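Local coordinates for LIP (PDB 4A1R), which is a membrane-bound lipoprotein component of the type VI secretion system, and probably helps to tether the secretion machinery to the outer membrane, at residues R9-F14 / E130-I135; N21-A26 / E97-D102; V35-S40 / R90-I95. All blocks are in the same frame, centred on the assembly; numbering follows the deposited sequence.

Contact 1: R9-F14 / E130-I135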
ATOM      1  N   ARG A   9     -12.942   5.257  -5.471  1.00 25.87           N
ATOM      2  CA  ARG A   9     -11.788   5.609  -4.638  1.00 26.51           C
ATOM      3  C   ARG A   9     -11.428   4.572  -3.597  1.00 27.49           C
ATOM      4  O   ARG A   9     -12.183   3.609  -3.354  1.00 25.18           O
ATOM      5  CB  ARG A   9     -11.880   7.032  -4.065  0.54 25.73           C
ATOM      6  CG  ARG A   9     -13.175   7.481  -3.414  0.54 28.08           C
ATOM      7  CD  ARG A   9     -13.139   8.996  -3.126  0.54 26.49           C
ATOM      8  NE  ARG A   9     -11.986   9.412  -2.296  0.54 31.96           N
ATOM      9  CZ  ARG A   9     -10.896  10.063  -2.734  0.54 20.95           C
ATOM     10  NH1 ARG A   9     -10.767  10.419  -3.999  0.54 26.37           N
ATOM     11  NH2 ARG A   9      -9.932  10.361  -1.885  0.54 24.84           N
ATOM     12  N   TYR A  10     -10.230   4.723  -3.021  1.00 23.41           N
ATOM     13  CA  TYR A  10      -9.737   3.759  -2.016  1.00 24.63           C
ATOM     14  C   TYR A  10      -9.103   4.519  -0.876  1.00 26.93           C
ATOM     15  O   TYR A  10      -8.713   5.698  -1.031  1.00 24.02           O
ATOM     16  CB  TYR A  10      -8.702   2.797  -2.638  1.00 27.09           C
ATOM     17  CG  TYR A  10      -7.439   3.515  -3.086  1.00 24.06           C
ATOM     18  CD1 TYR A  10      -7.367   4.051  -4.364  1.00 28.72           C
ATOM     19  CD2 TYR A  10      -6.337   3.686  -2.223  1.00 34.30           C
ATOM     20  CE1 TYR A  10      -6.259   4.763  -4.790  1.00 38.85           C
ATOM     21  CE2 TYR A  10      -5.210   4.399  -2.644  1.00 40.68           C
ATOM     22  CZ  TYR A  10      -5.181   4.925  -3.945  1.00 38.39           C
ATOM     23  OH  TYR A  10      -4.104   5.609  -4.459  1.00 38.43           O
ATOM     24  N   SER A  11      -8.971   3.862   0.266  1.00 24.71           N
ATOM     25  CA  SER A  11      -8.086   4.385   1.304  1.00 27.17           C
ATOM     26  C   SER A  11      -7.542   3.294   2.210  1.00 28.88           C
ATOM     27  O   SER A  11      -8.154   2.208   2.372  1.00 23.00           O
ATOM     28  CB  SER A  11      -8.755   5.479   2.118  1.00 29.37           C
ATOM     29  OG  SER A  11      -9.628   4.926   3.052  1.00 30.46           O
ATOM     30  N   LEU A  12      -6.370   3.586   2.769  1.00 23.59           N
ATOM     31  CA  LEU A  12      -5.664   2.679   3.666  1.00 22.66           C
ATOM     32  C   LEU A  12      -5.446   3.402   4.953  1.00 28.71           C
ATOM     33  O   LEU A  12      -5.014   4.577   4.960  1.00 28.06           O
ATOM     34  CB  LEU A  12      -4.305   2.313   3.053  1.00 20.22           C
ATOM     35  CG  LEU A  12      -4.298   1.596   1.706  1.00 26.85           C
ATOM     36  CD1 LEU A  12      -2.900   1.249   1.219  1.00 26.08           C
ATOM     37  CD2 LEU A  12      -5.105   0.317   1.831  1.00 29.07           C
ATOM     38  N   VAL A  13      -5.714   2.719   6.062  1.00 21.92           N
ATOM     39  CA  VAL A  13      -5.492   3.317   7.350  1.00 20.99           C
ATOM     40  C   VAL A  13      -4.323   2.592   8.021  1.00 25.97           C
ATOM     41  O   VAL A  13      -4.354   1.369   8.145  1.00 28.34           O
ATOM     42  CB  VAL A  13      -6.715   3.171   8.265  1.00 23.88           C
ATOM     43  CG1 VAL A  13      -6.497   3.998   9.523  1.00 27.56           C
ATOM     44  CG2 VAL A  13      -7.985   3.613   7.568  1.00 31.24           C
ATOM     45  N   PHE A  14      -3.320   3.336   8.478  1.00 23.70           N
ATOM     46  CA  PHE A  14      -2.048   2.735   8.926  1.00 22.94           C
ATOM     47  C   PHE A  14      -1.878   2.923  10.419  1.00 24.27           C
ATOM     48  O   PHE A  14      -2.164   4.006  10.965  1.00 24.99           O
ATOM     49  CB  PHE A  14      -0.831   3.326   8.172  1.00 18.62           C
ATOM     50  CG  PHE A  14      -0.719   2.885   6.756  1.00 22.71           C
ATOM     51  CD1 PHE A  14      -1.428   3.538   5.732  1.00 20.46           C
ATOM     52  CD2 PHE A  14       0.094   1.799   6.425  1.00 23.40           C
ATOM     53  CE1 PHE A  14      -1.333   3.118   4.423  1.00 22.89           C
ATOM     54  CE2 PHE A  14       0.191   1.371   5.107  1.00 22.58           C
ATOM     55  CZ  PHE A  14      -0.503   2.040   4.101  1.00 22.83           C
ATOM     56  N   GLU A 130     -16.200   4.000  -1.473  1.00 25.94           N
ATOM     57  CA  GLU A 130     -14.822   3.979  -1.020  1.00 27.44           C
ATOM     58  C   GLU A 130     -14.427   2.675  -0.311  1.00 26.81           C
ATOM     59  O   GLU A 130     -14.891   2.381   0.796  1.00 32.30           O
ATOM     60  CB  GLU A 130     -14.528   5.172  -0.126  1.00 28.00           C
ATOM     61  CG  GLU A 130     -13.050   5.304   0.212  1.00 33.25           C
ATOM     62  CD  GLU A 130     -12.778   6.468   1.149  1.00 37.59           C
ATOM     63  OE1 GLU A 130     -13.533   6.640   2.126  1.00 46.27           O
ATOM     64  OE2 GLU A 130     -11.813   7.211   0.923  1.00 33.81           O
ATOM     65  N   LEU A 131     -13.514   1.940  -0.942  1.00 28.21           N
ATOM     66  CA  LEU A 131     -12.906   0.742  -0.362  1.00 25.62           C
ATOM     67  C   LEU A 131     -11.893   1.137   0.694  1.00 27.33           C
ATOM     68  O   LEU A 131     -11.004   1.963   0.437  1.00 29.53           O
ATOM     69  CB  LEU A 131     -12.176  -0.041  -1.443  1.00 26.74           C
ATOM     70  CG  LEU A 131     -13.011  -0.553  -2.611  1.00 37.06           C
ATOM     71  CD1 LEU A 131     -12.138  -0.840  -3.819  1.00 42.44           C
ATOM     72  CD2 LEU A 131     -13.822  -1.778  -2.226  1.00 34.47           C
ATOM     73  N   GLU A 132     -11.992   0.501   1.851  1.00 25.40           N
ATOM     74  CA  GLU A 132     -11.089   0.740   2.959  1.00 28.01           C
ATOM     75  C   GLU A 132     -10.390  -0.537   3.450  1.00 34.52           C
ATOM     76  O   GLU A 132     -11.035  -1.553   3.757  1.00 32.17           O
ATOM     77  CB  GLU A 132     -11.852   1.325   4.150  1.00 33.94           C
ATOM     78  CG  GLU A 132     -12.528   2.658   3.933  1.00 42.88           C
ATOM     79  CD  GLU A 132     -12.850   3.353   5.242  1.00 60.14           C
ATOM     80  OE1 GLU A 132     -11.943   3.449   6.105  1.00 65.41           O
ATOM     81  OE2 GLU A 132     -14.002   3.812   5.406  1.00 53.49           O
ATOM     82  N   ALA A 133      -9.068  -0.459   3.569  1.00 35.56           N
ATOM     83  CA  ALA A 133      -8.285  -1.522   4.199  1.00 34.79           C
ATOM     84  C   ALA A 133      -7.422  -0.958   5.345  1.00 37.51           C
ATOM     85  O   ALA A 133      -7.176   0.257   5.425  1.00 29.30           O
ATOM     86  CB  ALA A 133      -7.456  -2.269   3.153  1.00 26.05           C
ATOM     87  N   HIS A 134      -7.035  -1.834   6.268  1.00 27.93           N
ATOM     88  CA  HIS A 134      -6.237  -1.461   7.418  1.00 31.47           C
ATOM     89  C   HIS A 134      -4.941  -2.236   7.375  1.00 28.76           C
ATOM     90  O   HIS A 134      -4.951  -3.470   7.217  1.00 23.85           O
ATOM     91  CB  HIS A 134      -7.008  -1.771   8.714  0.58 35.51           C
ATOM     92  CG  HIS A 134      -8.233  -0.893   8.940  0.58 33.43           C
ATOM     93  ND1 HIS A 134      -8.443  -0.225  10.086  0.58 38.53           N
ATOM     94  CD2 HIS A 134      -9.315  -0.593   8.112  0.58 36.28           C
ATOM     95  CE1 HIS A 134      -9.594   0.467  10.004  0.58 34.93           C
ATOM     96  NE2 HIS A 134     -10.123   0.243   8.793  0.58 42.35           N
ATOM     97  N   ILE A 135      -3.831  -1.514   7.501  1.00 26.55           N
ATOM     98  CA  ILE A 135      -2.472  -2.074   7.394  1.00 27.66           C
ATOM     99  C   ILE A 135      -1.700  -1.733   8.661  1.00 26.91           C
ATOM    100  O   ILE A 135      -1.807  -0.616   9.209  1.00 26.61           O
ATOM    101  CB  ILE A 135      -1.692  -1.520   6.164  1.00 29.72           C
ATOM    102  CG1 ILE A 135      -2.480  -1.694   4.863  1.00 31.48           C
ATOM    103  CG2 ILE A 135      -0.292  -2.141   6.031  1.00 27.10           C
ATOM    104  CD1 ILE A 135      -2.815  -3.133   4.506  1.00 32.35           C
TER
HETATM  105  O   HOH W   1     -11.748   6.329   4.325  1.00 43.69           O
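L12 and F14 lie against A133 and I135 on the inner face of two neighbouring parallel strands, which form the middle of the four-stranded mixed sheet of this beta-sandwich. Five backbone hydrogen bonds link R9, S11 and V13 on one strand with L131, A133 and I135 on the other; the shortest joins S11 N to L131 O at 2.8 Å. Packing is tight on the face that carries Y10, L12 and F14 with L131, A133 and I135. The CE2 corner of the F14 ring meets I135 CB at 3.6 Å, the side chains pointing the same way, while F70 meets this ring edge-to-face. L12 has CG beside its backbone N, and chi2 (-178°) sets CD1 anti to CA, leaving CD2 to touch A133 CB at 3.7 Å; the small alanine admits this branch. V35, I92 and V94 of the facing sheet cover L12, so large apolar residues suit this side.

On the opposite face the part formed by R9, S11, E130 and E132 is polar and looser. A water joins S11 OG, a short hydroxyl suited to the place, to E130 OE1, 2.8 Å from each, and donates to the carboxylate. E130 OE2 stays 3.9 Å from R9 NE, a long salt bridge in one of two arginine conformers and therefore doubtful. Farther along, V13 CB lies side by side with H134, in one of its two conformers, over the ring centre, 4.2 Å from the centroid and 9° off the normal. Backbone bonds and apolar packing thus hold the strands together; the long ion pair and water bridge probably add less.

Contact 2: N21-A26 / E97-D102; sequences NAAAGA and EYQNLD
N21 and Q99 make a loop-to-loop contact at one end of the beta-sandwich, where the connection between strands 9-16 and 31-38 meets the one between strands 91-96 and 107-111. Neither segment is regular, but A23 to A26 form a type II beta turn, closed by A26 N to A23 O at 3.0 Å; G25 occupies its third position with a positive phi of 67°, a conformation that glycine adopts readily. N21 also has positive phi, which asparagine accepts more easily than most residues.

The contact depends mainly on the N21 amide. Chi1 (-167°) sends CG out beside the carbonyl carbon, and chi2 (39°) turns OD1 to Q99 N, 2.8 Å away, in an almost straight bond that lies in the plane of the amide. N21 ND2 is bound in turn to A29 O, so both ends of the amide are engaged and its rotation is fixed. The Q99 chain crosses that of N21 at about a right angle, the two amide planes nearly perpendicular, with Q99 CG 3.6 Å from N21 OD1. Y98 is buried beside them and hydrogen-bonds through OH to G138 O, tying this loop to the strand end of the other sheet. Farther out, A23, with only a methyl group, admits the exposed N100 side chain: A23 CB stands 3.2 Å from N100 OD1. A water completes the junction, donating to N21 OD1 at 2.8 Å and accepting from N100 N at 3.2 Å.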
ATOM      1  N   ASN A  21      10.928  -0.376  13.068  1.00 32.11           N
ATOM      2  CA  ASN A  21      12.004   0.259  12.342  1.00 30.90           C
ATOM      3  C   ASN A  21      13.087   0.808  13.240  1.00 31.51           C
ATOM      4  O   ASN A  21      13.523   1.953  13.080  1.00 32.85           O
ATOM      5  CB  ASN A  21      11.437   1.392  11.492  1.00 28.97           C
ATOM      6  CG  ASN A  21      12.429   1.897  10.469  1.00 24.66           C
ATOM      7  OD1 ASN A  21      13.165   1.109   9.871  1.00 26.23           O
ATOM      8  ND2 ASN A  21      12.399   3.202  10.219  1.00 22.92           N
ATOM      9  N   ALA A  22      13.500  -0.020  14.190  1.00 41.14           N
ATOM     10  CA  ALA A  22      14.595   0.293  15.076  1.00 36.62           C
ATOM     11  C   ALA A  22      15.688  -0.703  14.737  1.00 43.79           C
ATOM     12  O   ALA A  22      15.523  -1.922  14.902  1.00 40.41           O
ATOM     13  CB  ALA A  22      14.167   0.153  16.526  1.00 44.13           C
ATOM     14  N   ALA A  23      16.783  -0.175  14.209  1.00 38.66           N
ATOM     15  CA  ALA A  23      17.995  -0.942  13.988  1.00 41.78           C
ATOM     16  C   ALA A  23      18.529  -1.507  15.328  1.00 41.81           C
ATOM     17  O   ALA A  23      18.110  -1.074  16.415  1.00 42.90           O
ATOM     18  CB  ALA A  23      19.037  -0.047  13.326  1.00 50.73           C
ATOM     19  N   ALA A  24      19.430  -2.481  15.254  1.00 40.37           N
ATOM     20  CA  ALA A  24      20.198  -2.879  16.436  1.00 43.78           C
ATOM     21  C   ALA A  24      20.785  -1.643  17.160  1.00 52.74           C
ATOM     22  O   ALA A  24      21.405  -0.766  16.540  1.00 36.97           O
ATOM     23  CB  ALA A  24      21.290  -3.870  16.052  1.00 47.15           C
ATOM     24  N   GLY A  25      20.543  -1.554  18.467  1.00 54.27           N
ATOM     25  CA  GLY A  25      21.043  -0.436  19.267  1.00 41.16           C
ATOM     26  C   GLY A  25      20.463   0.947  18.996  1.00 53.24           C
ATOM     27  O   GLY A  25      20.928   1.932  19.580  1.00 54.22           O
ATOM     28  N   ALA A  26      19.440   1.050  18.147  1.00 54.30           N
ATOM     29  CA  ALA A  26      18.873   2.372  17.812  1.00 44.82           C
ATOM     30  C   ALA A  26      17.385   2.517  18.198  1.00 38.80           C
ATOM     31  O   ALA A  26      16.684   1.508  18.376  1.00 43.36           O
ATOM     32  CB  ALA A  26      19.108   2.686  16.341  1.00 49.78           C
ATOM     33  N   GLU A  97       9.783   1.535   3.740  1.00 17.85           N
ATOM     34  CA  GLU A  97      11.262   1.600   3.561  1.00 19.75           C
ATOM     35  C   GLU A  97      11.974   1.410   4.923  1.00 23.20           C
ATOM     36  O   GLU A  97      12.530   2.359   5.511  1.00 20.72           O
ATOM     37  CB  GLU A  97      11.664   2.913   2.875  1.00 20.71           C
ATOM     38  CG  GLU A  97      10.963   3.118   1.514  1.00 18.54           C
ATOM     39  CD  GLU A  97      11.559   4.227   0.633  1.00 24.24           C
ATOM     40  OE1 GLU A  97      12.442   4.962   1.100  1.00 26.63           O
ATOM     41  OE2 GLU A  97      11.122   4.347  -0.542  1.00 25.22           O
ATOM     42  N   TYR A  98      11.890   0.193   5.461  1.00 19.13           N
ATOM     43  CA  TYR A  98      12.604  -0.151   6.693  1.00 21.45           C
ATOM     44  C   TYR A  98      14.113   0.105   6.520  1.00 22.53           C
ATOM     45  O   TYR A  98      14.669  -0.197   5.462  1.00 22.69           O
ATOM     46  CB  TYR A  98      12.436  -1.643   7.013  1.00 19.39           C
ATOM     47  CG  TYR A  98      11.038  -2.017   7.491  1.00 19.90           C
ATOM     48  CD1 TYR A  98      10.699  -1.939   8.846  1.00 18.64           C
ATOM     49  CD2 TYR A  98      10.069  -2.432   6.585  1.00 21.03           C
ATOM     50  CE1 TYR A  98       9.439  -2.295   9.283  1.00 20.05           C
ATOM     51  CE2 TYR A  98       8.796  -2.769   7.014  1.00 23.45           C
ATOM     52  CZ  TYR A  98       8.481  -2.688   8.364  1.00 21.93           C
ATOM     53  OH  TYR A  98       7.206  -3.027   8.799  1.00 28.35           O
ATOM     54  N   GLN A  99      14.766   0.565   7.578  1.00 19.11           N
ATOM     55  CA  GLN A  99      16.264   0.727   7.538  1.00 24.48           C
ATOM     56  C   GLN A  99      17.039  -0.592   7.483  1.00 29.91           C
ATOM     57  O   GLN A  99      18.192  -0.640   7.012  1.00 33.56           O
ATOM     58  CB  GLN A  99      16.767   1.499   8.750  1.00 26.64           C
ATOM     59  CG  GLN A  99      16.159   2.861   9.018  1.00 25.99           C
ATOM     60  CD  GLN A  99      16.799   3.483  10.246  1.00 31.06           C
ATOM     61  OE1 GLN A  99      17.678   2.875  10.867  1.00 41.85           O
ATOM     62  NE2 GLN A  99      16.401   4.695  10.579  1.00 25.95           N
ATOM     63  N   ASN A 100      16.420  -1.661   7.967  1.00 27.26           N
ATOM     64  CA  ASN A 100      17.032  -2.981   7.939  1.00 29.40           C
ATOM     65  C   ASN A 100      16.114  -3.904   7.201  1.00 26.50           C
ATOM     66  O   ASN A 100      15.255  -4.533   7.799  1.00 30.78           O
ATOM     67  CB  ASN A 100      17.238  -3.507   9.361  1.00 35.43           C
ATOM     68  CG  ASN A 100      18.484  -2.958  10.004  1.00 39.70           C
ATOM     69  OD1 ASN A 100      18.420  -2.096  10.884  1.00 52.37           O
ATOM     70  ND2 ASN A 100      19.629  -3.428   9.541  1.00 35.87           N
ATOM     71  N   LEU A 101      16.312  -3.987   5.895  1.00 24.78           N
ATOM     72  CA  LEU A 101      15.387  -4.651   5.000  1.00 29.92           C
ATOM     73  C   LEU A 101      15.309  -6.172   5.175  1.00 32.63           C
ATOM     74  O   LEU A 101      14.261  -6.790   4.923  1.00 22.02           O
ATOM     75  CB  LEU A 101      15.835  -4.382   3.571  1.00 30.51           C
ATOM     76  CG  LEU A 101      15.363  -3.160   2.819  1.00 36.85           C
ATOM     77  CD1 LEU A 101      15.869  -3.383   1.415  1.00 48.91           C
ATOM     78  CD2 LEU A 101      13.843  -2.992   2.833  1.00 29.96           C
ATOM     79  N   ASP A 102      16.423  -6.795   5.551  1.00 31.37           N
ATOM     80  CA  ASP A 102      16.483  -8.269   5.629  1.00 31.48           C
ATOM     81  C   ASP A 102      15.431  -8.880   6.515  1.00 25.16           C
ATOM     82  O   ASP A 102      15.262  -8.468   7.652  1.00 31.22           O
ATOM     83  CB  ASP A 102      17.847  -8.748   6.122  1.00 39.03           C
ATOM     84  CG  ASP A 102      18.895  -8.637   5.074  1.00 43.67           C
ATOM     85  OD1 ASP A 102      18.547  -8.292   3.926  1.00 40.08           O
ATOM     86  OD2 ASP A 102      20.067  -8.884   5.403  1.00 46.04           O
TER
HETATM   87  O   HOH W   2      14.183  -1.493  10.221  1.00 25.50           O

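Contact 3: V35-S40 / R90-I95; sequences VLLLRS and RYIGVI
V35 and L37 meet I92 across an antiparallel strand pair in the middle of the second, four-stranded sheet of the sandwich, and the pair ends in a classic beta bulge. There R90 and Y91 both face L38, whose carbonyl O accepts from R90 N at 2.9 Å and from Y91 N at 3.1 Å.

I92 serves two partners on the face turned to strand 9-16. Its CG2, anti to the backbone N, meets V35 CG1 at 3.6 Å. CG1 lies anti to the carbonyl carbon (chi1 -57°), and chi2 (-53°) brings CD1 toward L37 CD1. L37 has CG anti to its backbone N (chi1 -171°); the two CD1 atoms are pressed together, their exact closeness doubtful. Beta-branched V35 and I92 suit extended strands and fill this buried layer.

On the other face a CB on G93 would fall tight against L38 CD1, so glycine leaves the place for that methyl, 3.8 Å from G93 N. L36 and I95 cross obliquely beside it, with L36 CD1 4.0 Å from I95 CD1. At the strand end R39 turns away to a salt bridge with D88, as a long polar side chain can near the surface. Next to it, Y91 CD2 lies 3.7 Å from S40 CA.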
ATOM      1  N   VAL A  35       2.511   4.165  -1.649  1.00 20.26           N
ATOM      2  CA  VAL A  35       1.286   3.484  -2.039  1.00 20.52           C
ATOM      3  C   VAL A  35       1.209   3.676  -3.526  1.00 24.48           C
ATOM      4  O   VAL A  35       1.270   4.814  -4.003  1.00 23.76           O
ATOM      5  CB  VAL A  35       0.027   4.042  -1.317  1.00 18.64           C
ATOM      6  CG1 VAL A  35      -1.247   3.443  -1.924  1.00 24.30           C
ATOM      7  CG2 VAL A  35       0.066   3.745   0.169  1.00 22.46           C
ATOM      8  N   LEU A  36       1.128   2.563  -4.261  1.00 19.49           N
ATOM      9  CA  LEU A  36       1.159   2.625  -5.697  1.00 22.02           C
ATOM     10  C   LEU A  36      -0.133   2.046  -6.286  1.00 30.10           C
ATOM     11  O   LEU A  36      -0.576   0.966  -5.904  1.00 25.39           O
ATOM     12  CB  LEU A  36       2.390   1.871  -6.246  1.00 19.45           C
ATOM     13  CG  LEU A  36       3.810   2.415  -5.957  1.00 25.99           C
ATOM     14  CD1 LEU A  36       4.177   2.342  -4.492  1.00 33.11           C
ATOM     15  CD2 LEU A  36       4.822   1.579  -6.721  1.00 25.53           C
ATOM     16  N   LEU A  37      -0.729   2.764  -7.235  1.00 26.54           N
ATOM     17  CA  LEU A  37      -1.846   2.212  -7.960  1.00 25.05           C
ATOM     18  C   LEU A  37      -1.330   1.465  -9.192  1.00 25.94           C
ATOM     19  O   LEU A  37      -0.573   2.021 -10.014  1.00 28.93           O
ATOM     20  CB  LEU A  37      -2.815   3.342  -8.344  1.00 29.30           C
ATOM     21  CG  LEU A  37      -4.147   2.892  -8.916  1.00 31.18           C
ATOM     22  CD1 LEU A  37      -5.035   2.363  -7.791  1.00 30.99           C
ATOM     23  CD2 LEU A  37      -4.800   4.081  -9.608  1.00 37.52           C
ATOM     24  N   LEU A  38      -1.724   0.199  -9.305  1.00 24.24           N
ATOM     25  CA  LEU A  38      -1.141  -0.701 -10.273  1.00 27.75           C
ATOM     26  C   LEU A  38      -2.167  -1.370 -11.185  1.00 31.53           C
ATOM     27  O   LEU A  38      -3.228  -1.822 -10.724  1.00 31.40           O
ATOM     28  CB  LEU A  38      -0.331  -1.817  -9.562  1.00 28.23           C
ATOM     29  CG  LEU A  38       0.789  -1.386  -8.595  1.00 28.30           C
ATOM     30  CD1 LEU A  38       1.234  -2.603  -7.771  1.00 31.82           C
ATOM     31  CD2 LEU A  38       1.986  -0.740  -9.289  1.00 26.72           C
ATOM     32  N   ARG A  39      -1.799  -1.438 -12.464  1.00 36.70           N
ATOM     33  CA  ARG A  39      -2.509  -2.205 -13.490  1.00 42.48           C
ATOM     34  C   ARG A  39      -2.365  -3.683 -13.232  1.00 46.95           C
ATOM     35  O   ARG A  39      -3.248  -4.470 -13.581  1.00 36.55           O
ATOM     36  CB  ARG A  39      -1.909  -1.938 -14.862  1.00 45.54           C
ATOM     37  CG  ARG A  39      -2.449  -0.717 -15.566  1.00 52.39           C
ATOM     38  CD  ARG A  39      -2.331  -0.884 -17.072  1.00 58.18           C
ATOM     39  NE  ARG A  39      -1.760   0.306 -17.687  1.00 79.09           N
ATOM     40  CZ  ARG A  39      -2.458   1.373 -18.068  1.00 86.30           C
ATOM     41  NH1 ARG A  39      -3.775   1.409 -17.914  1.00 72.43           N
ATOM     42  NH2 ARG A  39      -1.832   2.411 -18.602  1.00 89.36           N
ATOM     43  N   SER A  40      -1.216  -4.054 -12.671  1.00 39.74           N
ATOM     44  CA  SER A  40      -0.884  -5.441 -12.370  1.00 40.42           C
ATOM     45  C   SER A  40       0.246  -5.423 -11.339  1.00 45.55           C
ATOM     46  O   SER A  40       0.946  -4.420 -11.220  1.00 37.36           O
ATOM     47  CB  SER A  40      -0.431  -6.151 -13.631  1.00 39.59           C
ATOM     48  OG  SER A  40       0.401  -5.299 -14.399  1.00 47.34           O
ATOM     49  N   ARG A  90      -5.946  -2.718 -10.822  1.00 32.18           N
ATOM     50  CA  ARG A  90      -6.218  -4.069 -10.291  1.00 32.18           C
ATOM     51  C   ARG A  90      -5.558  -4.365  -8.931  1.00 28.53           C
ATOM     52  O   ARG A  90      -5.944  -5.305  -8.211  1.00 32.21           O
ATOM     53  CB  ARG A  90      -5.830  -5.134 -11.324  1.00 32.82           C
ATOM     54  CG  ARG A  90      -6.635  -5.075 -12.618  1.00 41.26           C
ATOM     55  CD  ARG A  90      -8.126  -5.261 -12.357  1.00 53.67           C
ATOM     56  NE  ARG A  90      -8.921  -5.222 -13.590  1.00 68.85           N
ATOM     57  CZ  ARG A  90      -9.426  -4.118 -14.147  1.00 73.73           C
ATOM     58  NH1 ARG A  90      -9.240  -2.925 -13.598  1.00 55.62           N
ATOM     59  NH2 ARG A  90     -10.125  -4.203 -15.271  1.00 76.92           N
ATOM     60  N   TYR A  91      -4.552  -3.583  -8.576  1.00 29.53           N
ATOM     61  CA  TYR A  91      -3.843  -3.808  -7.297  1.00 28.54           C
ATOM     62  C   TYR A  91      -3.413  -2.482  -6.670  1.00 21.19           C
ATOM     63  O   TYR A  91      -3.132  -1.542  -7.389  1.00 24.96           O
ATOM     64  CB  TYR A  91      -2.590  -4.659  -7.535  1.00 30.18           C
ATOM     65  CG  TYR A  91      -2.852  -6.101  -7.979  1.00 36.92           C
ATOM     66  CD1 TYR A  91      -3.101  -7.103  -7.041  1.00 37.69           C
ATOM     67  CD2 TYR A  91      -2.824  -6.456  -9.331  1.00 41.15           C
ATOM     68  CE1 TYR A  91      -3.347  -8.411  -7.440  1.00 46.91           C
ATOM     69  CE2 TYR A  91      -3.056  -7.761  -9.739  1.00 41.56           C
ATOM     70  CZ  TYR A  91      -3.321  -8.728  -8.789  1.00 42.07           C
ATOM     71  OH  TYR A  91      -3.550 -10.031  -9.173  1.00 61.68           O
ATOM     72  N   ILE A  92      -3.399  -2.432  -5.337  1.00 23.09           N
ATOM     73  CA  ILE A  92      -2.680  -1.382  -4.567  1.00 25.20           C
ATOM     74  C   ILE A  92      -1.382  -2.005  -4.001  1.00 21.80           C
ATOM     75  O   ILE A  92      -1.435  -2.957  -3.206  1.00 26.37           O
ATOM     76  CB  ILE A  92      -3.545  -0.814  -3.403  1.00 26.41           C
ATOM     77  CG1 ILE A  92      -4.870  -0.249  -3.906  1.00 26.57           C
ATOM     78  CG2 ILE A  92      -2.795   0.224  -2.562  1.00 31.19           C
ATOM     79  CD1 ILE A  92      -4.767   0.768  -5.020  1.00 30.23           C
ATOM     80  N   GLY A  93      -0.227  -1.491  -4.421  1.00 22.66           N
ATOM     81  CA  GLY A  93       1.068  -1.947  -3.868  1.00 19.36           C
ATOM     82  C   GLY A  93       1.467  -1.046  -2.703  1.00 22.74           C
ATOM     83  O   GLY A  93       1.265   0.171  -2.751  1.00 22.08           O
ATOM     84  N   VAL A  94       2.021  -1.618  -1.641  1.00 18.01           N
ATOM     85  CA  VAL A  94       2.433  -0.800  -0.496  1.00 19.32           C
ATOM     86  C   VAL A  94       3.881  -1.195  -0.221  1.00 25.65           C
ATOM     87  O   VAL A  94       4.206  -2.402  -0.216  1.00 20.51           O
ATOM     88  CB  VAL A  94       1.555  -1.003   0.767  1.00 22.34           C
ATOM     89  CG1 VAL A  94       1.924   0.006   1.858  1.00 24.89           C
ATOM     90  CG2 VAL A  94       0.070  -0.889   0.442  1.00 24.65           C
ATOM     91  N   ILE A  95       4.740  -0.186  -0.054  1.00 20.00           N
ATOM     92  CA  ILE A  95       6.179  -0.355   0.229  1.00 19.74           C
ATOM     93  C   ILE A  95       6.468   0.361   1.555  1.00 18.41           C
ATOM     94  O   ILE A  95       5.997   1.481   1.782  1.00 21.26           O
ATOM     95  CB  ILE A  95       7.067   0.292  -0.892  1.00 22.09           C
ATOM     96  CG1 ILE A  95       6.821  -0.372  -2.244  1.00 21.56           C
ATOM     97  CG2 ILE A  95       8.574   0.219  -0.545  1.00 21.45           C
ATOM     98  CD1 ILE A  95       7.475   0.308  -3.429  1.00 22.49           C
TER

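Overall arrangement
Contacts 1 and 3 supply one strand pair from each sheet of the sandwich, and their centres are 12 Å apart. They meet in the core, where L12 CD1 packs 3.7 Å from V94 CG2 and F14 CZ lies 3.9 Å from V94 CG1. Contact 2 sits apart at the end of the fold, about 26 Å from contact 1 and 24 Å from contact 3, measured between centres. It adjoins contact 3 in sequence, since I95 is followed closely by E97. Along the chain the three are concentric: contact 1 spans the other two, and contact 2 encloses contact 3. Packing of L12 and F14 on V35, I92 and V94 closes the sandwich, and contact 2 links two loops at its end.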